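Local coordinates for protein Exo-beta-1,3-galactanase (Bifidobacterium bifidum, PDB 5FLW) that probably removes galactose units from the non-reducing ends of beta-1,3-galactans, as a family 43 glycoside hydrolase, at residues Ile139-Asp144 with Gly149-Glu154. Residues are numbered along the deposited sequence; the frame is centred on the assembly and turned at random.
Sequences IGVFQD and GYIMSE
F142 and Y150 form a hydrogen-bonded antiparallel pair, and their side chains run side by side on one face of the hairpin, pointing the same way, with F142 CD2 4.0 Å from Y150 CD1. The two ring planes are inclined by about 30°, while F142 O sits in the plane of the tyrosine ring at its edge, 3.4 Å from Y150 CD1. F142 O also accepts a hydrogen bond from Y150 N at 2.8 Å. Further along this face M152 bends back at chi2 and chi3 (86° and 77°), which lays its thioether over the side-chain-less G140; M152 CE is 3.7 Å from V141 N, and SD flanks F142 CB. G140 and M152 exchange two backbone hydrogen bonds. On the reverse face I139, V141 and I151 lie together, V141 and I151 as a non-hydrogen-bonded pair. Beyond F142, the edge of the tyrosine ring reaches D144 CB, and a water joins Y150 OH to D144 OD2. D144 is itself fixed by a salt bridge from OD1 to K195 and a hydrogen bond between OD2 and Y200, both belonging to the next blade. A leucine in place of Y150 would probably leave the water without its phenolic partner and open a gap beside F142 and D144. Strand 139-143 is the first of a four-stranded blade in the five-bladed beta-propeller of family 43, and F142 and M152 also pack on I193 of the following blade. The contact thus combines an apolar interblade surface with a buried polar end bridged by one water, where both carboxylate oxygens of D144 are engaged and tie that end of the hairpin to the next blade.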
ATOM      1  N   ILE A 139      -1.991  -5.791  -2.652  1.00  9.67           N
ATOM      2  CA  ILE A 139      -1.105  -6.189  -1.571  1.00  9.56           C
ATOM      3  C   ILE A 139      -0.738  -4.976  -0.718  1.00 11.00           C
ATOM      4  O   ILE A 139      -0.786  -3.824  -1.168  1.00 11.90           O
ATOM      5  CB  ILE A 139       0.194  -6.891  -2.046  1.00 12.01           C
ATOM      6  CG1 ILE A 139       0.967  -5.963  -2.993  1.00 11.01           C
ATOM      7  CG2 ILE A 139      -0.096  -8.276  -2.672  1.00  9.97           C
ATOM      8  CD1 ILE A 139       2.434  -6.334  -3.127  1.00 10.97           C
ATOM      9  N   GLY A 140      -0.357  -5.275   0.538  1.00 10.83           N
ATOM     10  CA  GLY A 140       0.329  -4.339   1.405  1.00 12.60           C
ATOM     11  C   GLY A 140       1.337  -5.108   2.240  1.00 10.73           C
ATOM     12  O   GLY A 140       1.395  -6.332   2.167  1.00 11.91           O
ATOM     13  N   VAL A 141       2.144  -4.387   3.025  1.00 11.63           N
ATOM     14  CA  VAL A 141       3.126  -5.036   3.894  1.00 12.65           C
ATOM     15  C   VAL A 141       3.041  -4.511   5.330  1.00 15.97           C
ATOM     16  O   VAL A 141       2.599  -3.384   5.595  1.00 15.52           O
ATOM     17  CB  VAL A 141       4.579  -4.940   3.357  1.00 13.94           C
ATOM     18  CG1 VAL A 141       4.722  -5.704   2.022  1.00 12.52           C
ATOM     19  CG2 VAL A 141       5.001  -3.472   3.219  1.00 11.25           C
ATOM     20  N   PHE A 142       3.516  -5.338   6.268  1.00 14.89           N
ATOM     21  CA  PHE A 142       3.627  -4.924   7.658  1.00 12.65           C
ATOM     22  C   PHE A 142       4.826  -5.632   8.298  1.00 15.46           C
ATOM     23  O   PHE A 142       5.027  -6.831   8.104  1.00 15.50           O
ATOM     24  CB  PHE A 142       2.321  -5.193   8.437  1.00 14.45           C
ATOM     25  CG  PHE A 142       2.432  -4.930   9.925  1.00 15.07           C
ATOM     26  CD1 PHE A 142       2.481  -3.632  10.420  1.00 14.17           C
ATOM     27  CD2 PHE A 142       2.506  -5.983  10.824  1.00 18.80           C
ATOM     28  CE1 PHE A 142       2.612  -3.401  11.768  1.00 18.28           C
ATOM     29  CE2 PHE A 142       2.631  -5.748  12.168  1.00 16.41           C
ATOM     30  CZ  PHE A 142       2.685  -4.451  12.641  1.00 16.75           C
ATOM     31  N   GLN A 143       5.623  -4.875   9.046  1.00 14.42           N
ATOM     32  CA  GLN A 143       6.764  -5.407   9.781  1.00 19.15           C
ATOM     33  C   GLN A 143       6.537  -5.157  11.271  1.00 18.28           C
ATOM     34  O   GLN A 143       6.410  -4.002  11.701  1.00 17.01           O
ATOM     35  CB  GLN A 143       8.054  -4.752   9.302  1.00 14.80           C
ATOM     36  CG  GLN A 143       9.282  -5.283   9.955  1.00 17.01           C
ATOM     37  CD  GLN A 143      10.527  -4.754   9.301  1.00 21.62           C
ATOM     38  OE1 GLN A 143      10.780  -3.536   9.296  1.00 24.52           O
ATOM     39  NE2 GLN A 143      11.307  -5.656   8.709  1.00 18.57           N
ATOM     40  N   ASP A 144       6.465  -6.240  12.048  1.00 16.39           N
ATOM     41  CA  ASP A 144       6.145  -6.186  13.470  1.00 18.18           C
ATOM     42  C   ASP A 144       7.409  -5.897  14.309  1.00 25.77           C
ATOM     43  O   ASP A 144       8.543  -5.906  13.800  1.00 19.64           O
ATOM     44  CB  ASP A 144       5.441  -7.479  13.893  1.00 21.46           C
ATOM     45  CG  ASP A 144       4.437  -7.280  15.034  1.00 18.50           C
ATOM     46  OD1 ASP A 144       4.485  -6.252  15.749  1.00 21.15           O
ATOM     47  OD2 ASP A 144       3.613  -8.201  15.224  1.00 22.07           O
ATOM     48  N   GLY A 149       7.963 -10.255   9.174  1.00 16.75           N
ATOM     49  CA  GLY A 149       7.423  -9.550   8.028  1.00 13.45           C
ATOM     50  C   GLY A 149       6.169 -10.234   7.515  1.00 15.87           C
ATOM     51  O   GLY A 149       6.047 -11.468   7.573  1.00 15.99           O
ATOM     52  N   TYR A 150       5.250  -9.428   6.981  1.00 14.87           N
ATOM     53  CA  TYR A 150       3.966  -9.908   6.504  1.00 16.84           C
ATOM     54  C   TYR A 150       3.603  -9.210   5.208  1.00 14.51           C
ATOM     55  O   TYR A 150       3.890  -8.017   5.015  1.00 14.13           O
ATOM     56  CB  TYR A 150       2.838  -9.620   7.523  1.00 12.96           C
ATOM     57  CG  TYR A 150       3.127 -10.247   8.850  1.00 14.60           C
ATOM     58  CD1 TYR A 150       3.881  -9.581   9.818  1.00 16.83           C
ATOM     59  CD2 TYR A 150       2.669 -11.538   9.138  1.00 15.10           C
ATOM     60  CE1 TYR A 150       4.184 -10.198  11.056  1.00 15.93           C
ATOM     61  CE2 TYR A 150       2.955 -12.154  10.360  1.00 15.36           C
ATOM     62  CZ  TYR A 150       3.706 -11.494  11.321  1.00 15.20           C
ATOM     63  OH  TYR A 150       3.959 -12.152  12.507  1.00 18.27           O
ATOM     64  N   ILE A 151       2.935  -9.959   4.344  1.00 11.98           N
ATOM     65  CA  ILE A 151       2.308  -9.389   3.168  0.52 12.82           C
ATOM     66  C   ILE A 151       0.803  -9.642   3.264  1.00 12.91           C
ATOM     67  O   ILE A 151       0.366 -10.770   3.532  1.00 13.28           O
ATOM     68  CB  ILE A 151       2.954  -9.911   1.867  0.52 12.51           C
ATOM     69  CG1 ILE A 151       2.337  -9.240   0.636  0.52 15.62           C
ATOM     70  CG2 ILE A 151       2.858 -11.410   1.765  0.52 12.39           C
ATOM     71  CD1 ILE A 151       3.167  -9.415  -0.603  0.52 10.36           C
ATOM     72  N   MET A 152       0.018  -8.573   3.092  1.00 11.11           N
ATOM     73  CA  MET A 152      -1.431  -8.701   3.041  1.00 12.18           C
ATOM     74  C   MET A 152      -1.830  -8.820   1.584  1.00 13.48           C
ATOM     75  O   MET A 152      -1.250  -8.149   0.722  1.00 13.78           O
ATOM     76  CB  MET A 152      -2.143  -7.504   3.695  1.00 13.09           C
ATOM     77  CG  MET A 152      -1.777  -7.263   5.164  1.00 12.31           C
ATOM     78  SD  MET A 152      -0.286  -6.249   5.429  1.00 16.03           S
ATOM     79  CE  MET A 152      -0.928  -4.592   5.081  1.00 12.32           C
ATOM     80  N   SER A 153      -2.817  -9.672   1.303  1.00 10.83           N
ATOM     81  CA  SER A 153      -3.079 -10.072  -0.081  1.00 13.00           C
ATOM     82  C   SER A 153      -4.566 -10.334  -0.278  1.00 11.37           C
ATOM     83  O   SER A 153      -5.102 -11.298   0.283  1.00 12.29           O
ATOM     84  CB  SER A 153      -2.284 -11.352  -0.425  1.00 12.31           C
ATOM     85  OG  SER A 153      -2.725 -11.931  -1.655  1.00 12.41           O
ATOM     86  N   GLU A 154      -5.212  -9.540  -1.132  1.00 11.81           N
ATOM     87  CA  GLU A 154      -6.631  -9.737  -1.408  1.00 10.39           C
ATOM     88  C   GLU A 154      -6.823 -10.899  -2.379  1.00  9.83           C
ATOM     89  O   GLU A 154      -6.211 -10.936  -3.455  1.00 11.68           O
ATOM     90  CB  GLU A 154      -7.266  -8.455  -1.963  1.00  9.94           C
ATOM     91  CG  GLU A 154      -8.807  -8.475  -1.964  1.00 12.51           C
ATOM     92  CD  GLU A 154      -9.427  -9.098  -3.218  1.00 16.47           C
ATOM     93  OE1 GLU A 154      -8.879  -8.896  -4.325  1.00 14.31           O
ATOM     94  OE2 GLU A 154     -10.471  -9.793  -3.100  1.00 14.80           O
TER
HETATM   95  O   HOH W   1       4.511 -10.738  14.794  1.00 25.61           O